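Local coordinates for protein rnase 1 (Danio rerio, PDB 2VQ9) that cleaves RNA as a secreted endonuclease of the pancreatic ribonuclease family, promotes angiogenesis, and kills bacteria, mainly Gram-negative ones, independently of its RNase activity, at residues R54-F59 with N69-A74; N77-V82 with D101-I106; L96-D101 with Y142-I147. One frame throughout, in Å; residues are numbered along the deposited sequence.

Contact 1: residues R54-F59 with N69-A74; sequences RRITRF and NTFIQA. Unlike the reference sequence in segment 54-59: Arg55 (reference Gly).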
loop_
_atom_site.group_PDB
_atom_site.type_symbol
_atom_site.label_atom_id
_atom_site.label_comp_id
_atom_site.label_asym_id
_atom_site.label_seq_id
_atom_site.Cartn_x
_atom_site.Cartn_y
_atom_site.Cartn_z
ATOM N N ARG A 54 9.565 8.106 -4.239
ATOM C CA ARG A 54 9.777 7.097 -3.192
ATOM C C ARG A 54 10.618 5.936 -3.645
ATOM O O ARG A 54 10.969 5.078 -2.839
ATOM C CB ARG A 54 8.447 6.590 -2.612
ATOM C CG ARG A 54 7.614 7.696 -1.978
ATOM C CD ARG A 54 6.365 7.117 -1.330
ATOM N NE ARG A 54 5.603 8.142 -0.611
ATOM C CZ ARG A 54 4.646 7.856 0.262
ATOM N NH1 ARG A 54 4.321 6.576 0.478
ATOM N NH2 ARG A 54 3.998 8.838 0.909
ATOM N N ARG A 55 10.968 5.928 -4.925
ATOM C CA ARG A 55 11.775 4.858 -5.540
ATOM C C ARG A 55 11.211 3.455 -5.262
ATOM O O ARG A 55 11.900 2.548 -4.749
ATOM C CB ARG A 55 13.266 4.983 -5.155
ATOM C CG ARG A 55 14.226 4.393 -6.195
ATOM C CD ARG A 55 15.688 4.536 -5.759
ATOM N NE ARG A 55 16.646 3.908 -6.708
ATOM C CZ ARG A 55 17.024 2.636 -6.654
ATOM N NH1 ARG A 55 16.510 1.844 -5.725
ATOM N NH2 ARG A 55 17.910 2.138 -7.530
ATOM N N ILE A 56 9.936 3.289 -5.565
ATOM C CA ILE A 56 9.267 2.011 -5.307
ATOM C C ILE A 56 9.599 1.073 -6.453
ATOM O O ILE A 56 9.375 1.404 -7.609
ATOM C CB ILE A 56 7.745 2.210 -5.122
ATOM C CG1 ILE A 56 7.520 3.010 -3.816
ATOM C CG2 ILE A 56 7.031 0.845 -5.085
ATOM C CD1 ILE A 56 6.137 3.756 -3.721
ATOM N N THR A 57 10.162 -0.089 -6.118
ATOM C CA THR A 57 10.757 -0.981 -7.104
ATOM C C THR A 57 10.198 -2.395 -7.057
ATOM O O THR A 57 9.610 -2.811 -6.051
ATOM C CB THR A 57 12.308 -1.080 -6.925
ATOM O OG1 THR A 57 12.607 -1.486 -5.581
ATOM C CG2 THR A 57 12.976 0.251 -7.226
ATOM N N ARG A 58 10.412 -3.129 -8.143
ATOM C CA ARG A 58 9.985 -4.515 -8.271
ATOM C C ARG A 58 10.640 -5.431 -7.235
ATOM O O ARG A 58 9.960 -6.235 -6.573
ATOM C CB ARG A 58 10.297 -5.009 -9.691
ATOM C CG ARG A 58 9.637 -6.321 -10.048
ATOM C CD ARG A 58 9.784 -6.594 -11.516
ATOM N NE ARG A 58 9.242 -7.904 -11.877
ATOM C CZ ARG A 58 8.938 -8.277 -13.122
ATOM N NH1 ARG A 58 9.089 -7.425 -14.137
ATOM N NH2 ARG A 58 8.449 -9.496 -13.353
ATOM N N PHE A 59 11.956 -5.287 -7.090
ATOM C CA PHE A 59 12.745 -6.114 -6.195
ATOM C C PHE A 59 13.311 -5.277 -5.033
ATOM O O PHE A 59 13.354 -4.059 -5.125
ATOM C CB PHE A 59 13.873 -6.824 -6.982
ATOM C CG PHE A 59 13.383 -7.607 -8.174
ATOM C CD1 PHE A 59 12.726 -8.827 -8.000
ATOM C CD2 PHE A 59 13.569 -7.132 -9.464
ATOM C CE1 PHE A 59 12.256 -9.550 -9.100
ATOM C CE2 PHE A 59 13.112 -7.855 -10.573
ATOM C CZ PHE A 59 12.459 -9.064 -10.391
ATOM N N ASN A 69 1.042 -1.360 -7.659
ATOM C CA ASN A 69 1.276 -0.859 -6.311
ATOM C C ASN A 69 0.112 -0.072 -5.800
ATOM O O ASN A 69 -0.372 0.821 -6.469
ATOM C CB ASN A 69 2.551 -0.007 -6.209
ATOM C CG ASN A 69 2.940 0.246 -4.748
ATOM O OD1 ASN A 69 3.234 -0.714 -4.037
ATOM N ND2 ASN A 69 2.899 1.529 -4.284
ATOM N N THR A 70 -0.338 -0.389 -4.599
ATOM C CA THR A 70 -1.535 0.246 -4.071
ATOM C C THR A 70 -1.175 1.215 -2.952
ATOM O O THR A 70 -0.451 0.839 -2.023
ATOM C CB THR A 70 -2.506 -0.830 -3.516
ATOM O OG1 THR A 70 -2.848 -1.735 -4.580
ATOM C CG2 THR A 70 -3.800 -0.188 -2.952
ATOM N N PHE A 71 -1.671 2.448 -3.063
ATOM C CA PHE A 71 -1.557 3.431 -1.980
ATOM C C PHE A 71 -2.861 3.601 -1.239
ATOM O O PHE A 71 -3.919 3.818 -1.848
ATOM C CB PHE A 71 -1.127 4.804 -2.496
ATOM C CG PHE A 71 0.255 4.834 -3.055
ATOM C CD1 PHE A 71 1.355 4.848 -2.214
ATOM C CD2 PHE A 71 0.456 4.835 -4.447
ATOM C CE1 PHE A 71 2.663 4.870 -2.723
ATOM C CE2 PHE A 71 1.768 4.871 -4.988
ATOM C CZ PHE A 71 2.880 4.871 -4.096
ATOM N N ILE A 72 -2.784 3.520 0.087
ATOM C CA ILE A 72 -3.948 3.829 0.896
ATOM C C ILE A 72 -3.958 5.343 1.100
ATOM O O ILE A 72 -2.945 5.925 1.519
ATOM C CB ILE A 72 -3.861 3.159 2.234
ATOM C CG1 ILE A 72 -3.710 1.638 2.037
ATOM C CG2 ILE A 72 -5.103 3.515 3.071
ATOM C CD1 ILE A 72 -3.121 0.934 3.281
ATOM N N GLN A 73 -5.098 5.958 0.810
ATOM C CA GLN A 73 -5.262 7.416 0.913
ATOM C C GLN A 73 -5.624 7.774 2.357
ATOM O O GLN A 73 -6.769 8.121 2.654
ATOM C CB GLN A 73 -6.361 7.858 -0.039
ATOM C CG GLN A 73 -6.331 9.336 -0.418
ATOM C CD GLN A 73 -7.500 9.700 -1.262
ATOM O OE1 GLN A 73 -8.651 9.691 -0.809
ATOM N NE2 GLN A 73 -7.234 10.026 -2.502
ATOM N N ALA A 74 -4.636 7.680 3.237
ATOM C CA ALA A 74 -4.767 7.965 4.678
ATOM C C ALA A 74 -3.380 8.219 5.272
ATOM O O ALA A 74 -2.352 7.989 4.601
ATOM C CB ALA A 74 -5.444 6.763 5.411
#

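Contact 2: residues N77-V82 with D101-I106; sequences NHVRTV and DQFTVI. Unlike the reference sequence in segment 101-106: Asp101 (reference Asn).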
loop_
_atom_site.group_PDB
_atom_site.type_symbol
_atom_site.label_atom_id
_atom_site.label_comp_id
_atom_site.label_asym_id
_atom_site.label_seq_id
_atom_site.Cartn_x
_atom_site.Cartn_y
_atom_site.Cartn_z
ATOM N N ASN A 77 -0.442 6.832 11.092
ATOM C CA ASN A 77 -1.042 6.529 12.382
ATOM C C ASN A 77 -2.475 6.013 12.255
ATOM O O ASN A 77 -2.886 5.125 13.016
ATOM C CB ASN A 77 -0.989 7.762 13.296
ATOM C CG ASN A 77 0.397 8.020 13.829
ATOM O OD1 ASN A 77 1.339 7.291 13.514
ATOM N ND2 ASN A 77 0.534 9.053 14.647
ATOM N N HIS A 78 -3.207 6.530 11.268
ATOM C CA HIS A 78 -4.567 6.043 10.977
ATOM C C HIS A 78 -4.515 4.602 10.456
ATOM O O HIS A 78 -5.217 3.721 10.973
ATOM C CB HIS A 78 -5.224 6.967 9.959
ATOM C CG HIS A 78 -6.656 6.658 9.651
ATOM N ND1 HIS A 78 -7.338 7.291 8.635
ATOM C CD2 HIS A 78 -7.524 5.760 10.185
ATOM C CE1 HIS A 78 -8.575 6.821 8.574
ATOM N NE2 HIS A 78 -8.716 5.900 9.512
ATOM N N VAL A 79 -3.670 4.339 9.451
ATOM C CA VAL A 79 -3.549 2.961 8.946
ATOM C C VAL A 79 -3.109 1.971 10.048
ATOM O O VAL A 79 -3.597 0.827 10.115
ATOM C CB VAL A 79 -2.650 2.882 7.706
ATOM C CG1 VAL A 79 -2.426 1.397 7.285
ATOM C CG2 VAL A 79 -3.273 3.688 6.557
ATOM N N ARG A 80 -2.186 2.389 10.909
ATOM C CA ARG A 80 -1.757 1.554 12.046
ATOM C C ARG A 80 -2.874 0.982 12.899
ATOM O O ARG A 80 -2.738 -0.121 13.449
ATOM C CB ARG A 80 -0.840 2.334 12.966
ATOM C CG ARG A 80 0.596 2.207 12.639
ATOM C CD ARG A 80 1.395 2.337 13.909
ATOM N NE ARG A 80 1.540 3.724 14.304
ATOM C CZ ARG A 80 1.630 4.130 15.566
ATOM N NH1 ARG A 80 1.586 3.244 16.565
ATOM N NH2 ARG A 80 1.757 5.417 15.823
ATOM N N THR A 81 -3.969 1.722 13.022
ATOM C CA THR A 81 -5.071 1.308 13.899
ATOM C C THR A 81 -5.742 0.019 13.439
ATOM O O THR A 81 -6.498 -0.577 14.197
ATOM C CB THR A 81 -6.163 2.390 14.045
ATOM O OG1 THR A 81 -6.830 2.575 12.783
ATOM C CG2 THR A 81 -5.566 3.710 14.530
ATOM N N VAL A 82 -5.493 -0.393 12.195
ATOM C CA VAL A 82 -6.016 -1.658 11.718
ATOM C C VAL A 82 -5.400 -2.805 12.523
ATOM O O VAL A 82 -6.044 -3.845 12.708
ATOM C CB VAL A 82 -5.825 -1.830 10.187
ATOM C CG1 VAL A 82 -6.442 -3.134 9.708
ATOM C CG2 VAL A 82 -6.497 -0.670 9.458
ATOM N N ASP A 101 -13.390 -0.158 8.889
ATOM C CA ASP A 101 -13.879 0.949 8.052
ATOM C C ASP A 101 -13.389 0.767 6.613
ATOM O O ASP A 101 -12.376 0.105 6.376
ATOM C CB ASP A 101 -13.381 2.327 8.527
ATOM C CG ASP A 101 -13.863 2.703 9.926
ATOM O OD1 ASP A 101 -14.843 2.088 10.410
ATOM O OD2 ASP A 101 -13.259 3.643 10.530
ATOM N N GLN A 102 -14.092 1.404 5.680
ATOM C CA GLN A 102 -13.634 1.530 4.304
ATOM C C GLN A 102 -12.510 2.563 4.281
ATOM O O GLN A 102 -12.556 3.550 5.040
ATOM C CB GLN A 102 -14.758 2.064 3.427
ATOM C CG GLN A 102 -16.043 1.246 3.488
ATOM C CD GLN A 102 -15.928 0.033 2.643
ATOM O OE1 GLN A 102 -16.234 -1.081 3.079
ATOM N NE2 GLN A 102 -15.451 0.218 1.428
ATOM N N PHE A 103 -11.520 2.318 3.411
ATOM C CA PHE A 103 -10.492 3.297 3.071
ATOM C C PHE A 103 -10.544 3.510 1.543
ATOM O O PHE A 103 -10.910 2.616 0.779
ATOM C CB PHE A 103 -9.099 2.772 3.439
ATOM C CG PHE A 103 -8.781 2.803 4.914
ATOM C CD1 PHE A 103 -7.974 3.819 5.447
ATOM C CD2 PHE A 103 -9.256 1.800 5.769
ATOM C CE1 PHE A 103 -7.647 3.824 6.840
ATOM C CE2 PHE A 103 -8.947 1.798 7.147
ATOM C CZ PHE A 103 -8.141 2.813 7.682
ATOM N N THR A 104 -10.189 4.701 1.106
ATOM C CA THR A 104 -9.959 4.921 -0.294
ATOM C C THR A 104 -8.542 4.465 -0.626
ATOM O O THR A 104 -7.568 4.860 0.034
ATOM C CB THR A 104 -10.185 6.392 -0.646
ATOM O OG1 THR A 104 -11.566 6.682 -0.375
ATOM C CG2 THR A 104 -9.870 6.655 -2.130
ATOM N N VAL A 105 -8.454 3.602 -1.628
ATOM C CA VAL A 105 -7.157 3.201 -2.164
ATOM C C VAL A 105 -7.016 3.592 -3.636
ATOM O O VAL A 105 -8.005 3.619 -4.378
ATOM C CB VAL A 105 -6.864 1.688 -1.958
ATOM C CG1 VAL A 105 -6.969 1.339 -0.463
ATOM C CG2 VAL A 105 -7.805 0.804 -2.832
ATOM N N ILE A 106 -5.785 3.877 -4.055
ATOM C CA ILE A 106 -5.481 4.097 -5.465
ATOM C C ILE A 106 -4.480 3.034 -5.902
ATOM O O ILE A 106 -3.405 2.879 -5.320
ATOM C CB ILE A 106 -4.962 5.553 -5.738
ATOM C CG1 ILE A 106 -6.100 6.563 -5.440
ATOM C CG2 ILE A 106 -4.320 5.654 -7.176
ATOM C CD1 ILE A 106 -6.685 7.237 -6.597
HETATM O O HOH W 1 -10.676 3.943 9.789
#

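Contact 3: residues L96-D101 with Y142-I147; sequences LYMSND and YERGVI. Unlike the reference sequence in segment 96-101: Asp101 (reference Asn). Unlike the reference sequence in segment 142-147: Arg144 (reference Lys).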
loop_
_atom_site.group_PDB
_atom_site.type_symbol
_atom_site.label_atom_id
_atom_site.label_comp_id
_atom_site.label_asym_id
_atom_site.label_seq_id
_atom_site.Cartn_x
_atom_site.Cartn_y
_atom_site.Cartn_z
ATOM N N LEU A 96 -3.021 -11.658 9.341
ATOM C CA LEU A 96 -3.788 -10.717 8.512
ATOM C C LEU A 96 -4.982 -10.126 9.236
ATOM O O LEU A 96 -5.769 -10.861 9.845
ATOM C CB LEU A 96 -4.288 -11.387 7.229
ATOM C CG LEU A 96 -3.250 -11.868 6.223
ATOM C CD1 LEU A 96 -3.917 -12.477 4.979
ATOM C CD2 LEU A 96 -2.305 -10.730 5.828
ATOM N N TYR A 97 -5.127 -8.805 9.130
ATOM C CA TYR A 97 -6.253 -8.069 9.685
ATOM C C TYR A 97 -6.988 -7.287 8.619
ATOM O O TYR A 97 -6.367 -6.531 7.885
ATOM C CB TYR A 97 -5.760 -7.083 10.737
ATOM C CG TYR A 97 -5.320 -7.778 11.989
ATOM C CD1 TYR A 97 -6.138 -7.786 13.110
ATOM C CD2 TYR A 97 -4.105 -8.474 12.039
ATOM C CE1 TYR A 97 -5.747 -8.442 14.278
ATOM C CE2 TYR A 97 -3.702 -9.139 13.204
ATOM C CZ TYR A 97 -4.533 -9.114 14.313
ATOM O OH TYR A 97 -4.163 -9.758 15.474
ATOM N N MET A 98 -8.310 -7.460 8.558
ATOM C CA MET A 98 -9.144 -6.680 7.654
ATOM C C MET A 98 -9.704 -5.458 8.375
ATOM O O MET A 98 -10.221 -5.591 9.488
ATOM C CB MET A 98 -10.272 -7.542 7.083
ATOM C CG MET A 98 -11.162 -6.809 6.091
ATOM S SD MET A 98 -12.550 -7.789 5.487
ATOM C CE MET A 98 -11.682 -9.164 4.722
ATOM N N SER A 99 -9.603 -4.265 7.766
ATOM C CA SER A 99 -10.108 -3.068 8.418
ATOM C C SER A 99 -11.638 -3.150 8.605
ATOM O O SER A 99 -12.353 -3.723 7.775
ATOM C CB SER A 99 -9.715 -1.774 7.679
ATOM O OG SER A 99 -10.373 -1.666 6.440
ATOM N N ASN A 100 -12.113 -2.594 9.714
ATOM C CA ASN A 100 -13.555 -2.406 9.936
ATOM C C ASN A 100 -14.148 -1.244 9.113
ATOM O O ASN A 100 -15.300 -1.331 8.701
ATOM C CB ASN A 100 -13.878 -2.181 11.417
ATOM C CG ASN A 100 -13.288 -3.235 12.335
ATOM O OD1 ASN A 100 -12.847 -2.914 13.440
ATOM N ND2 ASN A 100 -13.278 -4.493 11.898
ATOM N N ASP A 101 -13.390 -0.158 8.889
ATOM C CA ASP A 101 -13.879 0.949 8.052
ATOM C C ASP A 101 -13.389 0.767 6.613
ATOM O O ASP A 101 -12.376 0.105 6.376
ATOM C CB ASP A 101 -13.381 2.327 8.527
ATOM C CG ASP A 101 -13.863 2.703 9.926
ATOM O OD1 ASP A 101 -14.843 2.088 10.410
ATOM O OD2 ASP A 101 -13.259 3.643 10.530
ATOM N N TYR A 142 0.811 -4.943 2.751
ATOM C CA TYR A 142 -0.525 -4.739 2.191
ATOM C C TYR A 142 -0.882 -6.012 1.430
ATOM O O TYR A 142 -0.279 -6.344 0.406
ATOM C CB TYR A 142 -0.598 -3.502 1.273
ATOM C CG TYR A 142 -1.991 -3.209 0.735
ATOM C CD1 TYR A 142 -2.928 -2.522 1.507
ATOM C CD2 TYR A 142 -2.365 -3.599 -0.550
ATOM C CE1 TYR A 142 -4.212 -2.260 1.026
ATOM C CE2 TYR A 142 -3.658 -3.334 -1.045
ATOM C CZ TYR A 142 -4.568 -2.656 -0.246
ATOM O OH TYR A 142 -5.836 -2.398 -0.693
ATOM N N GLU A 143 -1.862 -6.727 1.956
ATOM C CA GLU A 143 -2.204 -8.030 1.398
ATOM C C GLU A 143 -3.151 -7.797 0.234
ATOM O O GLU A 143 -2.873 -8.211 -0.908
ATOM C CB GLU A 143 -2.798 -8.924 2.485
ATOM C CG GLU A 143 -3.325 -10.297 1.998
ATOM C CD GLU A 143 -2.228 -11.274 1.605
ATOM O OE1 GLU A 143 -1.080 -11.118 2.073
ATOM O OE2 GLU A 143 -2.529 -12.226 0.832
ATOM N N ARG A 144 -4.255 -7.106 0.508
ATOM C CA ARG A 144 -5.248 -6.832 -0.509
ATOM C C ARG A 144 -6.300 -5.852 -0.013
ATOM O O ARG A 144 -6.325 -5.479 1.172
ATOM C CB ARG A 144 -5.914 -8.136 -0.984
ATOM C CG ARG A 144 -6.846 -8.770 0.022
ATOM C CD ARG A 144 -7.405 -10.065 -0.569
ATOM N NE ARG A 144 -8.508 -10.573 0.239
ATOM C CZ ARG A 144 -8.364 -11.285 1.359
ATOM N NH1 ARG A 144 -7.144 -11.595 1.814
ATOM N NH2 ARG A 144 -9.445 -11.693 2.018
ATOM N N GLY A 145 -7.171 -5.431 -0.928
ATOM C CA GLY A 145 -8.331 -4.651 -0.548
ATOM C C GLY A 145 -9.530 -5.380 -1.076
ATOM O O GLY A 145 -9.519 -5.864 -2.219
ATOM N N VAL A 146 -10.565 -5.456 -0.248
ATOM C CA VAL A 146 -11.804 -6.147 -0.624
ATOM C C VAL A 146 -12.990 -5.200 -0.654
ATOM O O VAL A 146 -12.979 -4.144 0.001
ATOM C CB VAL A 146 -12.087 -7.336 0.340
ATOM C CG1 VAL A 146 -10.868 -8.229 0.391
ATOM C CG2 VAL A 146 -12.463 -6.833 1.754
ATOM N N ILE A 147 -14.009 -5.567 -1.422
ATOM C CA ILE A 147 -15.277 -4.848 -1.388
ATOM C C ILE A 147 -16.380 -5.791 -0.944
ATOM O O ILE A 147 -16.575 -6.860 -1.547
ATOM C CB ILE A 147 -15.657 -4.171 -2.758
ATOM C CG1 ILE A 147 -14.536 -3.222 -3.208
ATOM C CG2 ILE A 147 -17.028 -3.437 -2.649
ATOM C CD1 ILE A 147 -14.782 -2.495 -4.515
#

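Contact 1: residues R54-F59 with N69-A74
The Phe71 ring meets Ile56 at its edge: the methyl CD1 of Ile56 lies near the ring plane, 3.5 Å from CZ of Phe71. One face of the same ring carries the amide of Asn69, whose ND2 stands 3.3 Å above the plane, displaced toward the rim. The Arg54 side chain slides past that of Phe71 in the opposite direction, with the guanidinium plane 87° from the ring and NH1 of Arg54 4.0 Å from CE1 of Phe71; the approach is oblique. Ile56 thus serves two partners. With CG1 anti to its carbonyl carbon (chi1 -67°), it sends CD1 to the ring, while the other branch, CG2, comes within 4.1 Å of CG of Asn69.

No hydrogen bond joins the two segments, and the polar ends are held from outside. Arg54 NH1 donates to the carbonyls of Thr35 and Val38; Asn69 ND2 donates to Gln36 O, and OD1 accepts from Lys66 NZ, which together fix the amide's rotation. Asn69 and Lys66 both bind substrate, and the Asn69 side chain comes within about 3 Å of that of the catalytic His37, so this mixed packing probably lies directly behind the active-site cleft. Arg54, a cleavage site, follows helix 47-53, whose Val50 and Met51 also pack on Phe71, and strand 68-72 pairs antiparallel with strand 103-112.

Contact 2: residues N77-V82 with D101-I106
His78 and Phe103 approach from opposite directions, and their rings meet obliquely, with centroids 4.8 Å apart and planes inclined by 42°. The contact is asymmetric. Phe103 places CE1 over one face of the imidazole, 3.5 Å above its plane and offset toward the rim, whereas relative to the phenyl ring the histidine comes in obliquely, through NE2. The first torsion of His78 explains the reach: CG is anti to the backbone N (chi1 -175°), which carries the ring off the helix toward the strand although the CB itself does not point there.

Two valines also touch the phenyl ring. The Val82 side chain slides past that of Phe103, with CG2 of Val82 4.2 Å from CE2 of Phe103, and CG2 of Val79 lies 4.4 Å from CE1 of Phe103. Phe103 is therefore the common partner of all three residues of 77-82, and it is buried, while His78 lies at the exposed margin.

At that margin a water in the plane of the imidazole bridges the segments. It is 2.8 Å from NE2 of His78 and donates to OD2 of Asp101 over 2.7 Å. The carboxylate and the ring have no direct contact, but their proximity might modestly favour a protonated imidazole, though its charge is not seen. His78 O accepts from both N and OG1 of Thr81.

Ile72 of strand 68-72 touches both Val79 and Phe103. This is helix-on-sheet packing of the ribonuclease A fold: helix 76-80 and the residues just after it pack on the sheet, with Phe103 of strand 103-112 and Ile72 of strand 68-72 beneath them.

Contact 3: residues L96-D101 with Y142-I147
Leu96 and Glu143 make the closest approach of this contact, their side chains crossing at about a right angle. CD1 of Leu96 lies 3.7 Å from CG of Glu143, and CD2 of Leu96 is 3.8 Å from CB of Glu143. A bend at chi2 (72°) lays CB and CG, and part of the carboxylate, along the leucine methyls. At the other end, Met98 and Val146 reach toward each other tip to tip; a bend at chi3 (-60°) leaves both SD and CE of Met98 3.9 Å from CG2 of Val146.

The looser side belongs to Arg144, whose NH2 is 4.3 Å from CE of Met98 in an oblique approach. Strands 96-99 and 142-146 run at 26° with axes 8.6 Å apart, too far for backbone pairing; both pair antiparallel with strand 120-135 in the ribonuclease A-type sheet. There Glu143 and Arg144 together face Val131 in a classic beta bulge. The Glu143 side chain is about 3 Å from that of the active-site His141.

With no hydrogen bond or salt bridge between 96-101 and 142-147, their direct contact is van der Waals in nature, while backbone pairing with strand 120-135 holds each strand in the sheet.

Contacts 1 and 2 are buried and each centres on a phenylalanine; contact 3 lies at the surface, has no aromatic in its touching pairs, and carries Glu143 and Arg144 at its exposed rim. In contact 1 the polar ends are instead held by backbone carbonyls and Lys66. All three reach one antiparallel sheet. Contacts 1 and 2 hold its neighbouring strands 68-72 and 103-112, joined by probable hydrogen bonds from Gln73 N to Thr104 O and from Phe71 N to Ile106 O. Contacts 2 and 3 share Asp101, and Val82 packs on Ser99. Tyr142, in contact 3, touches Thr70 and Ile72 of 69-74. Contact 1 alone contains substrate-binding residues.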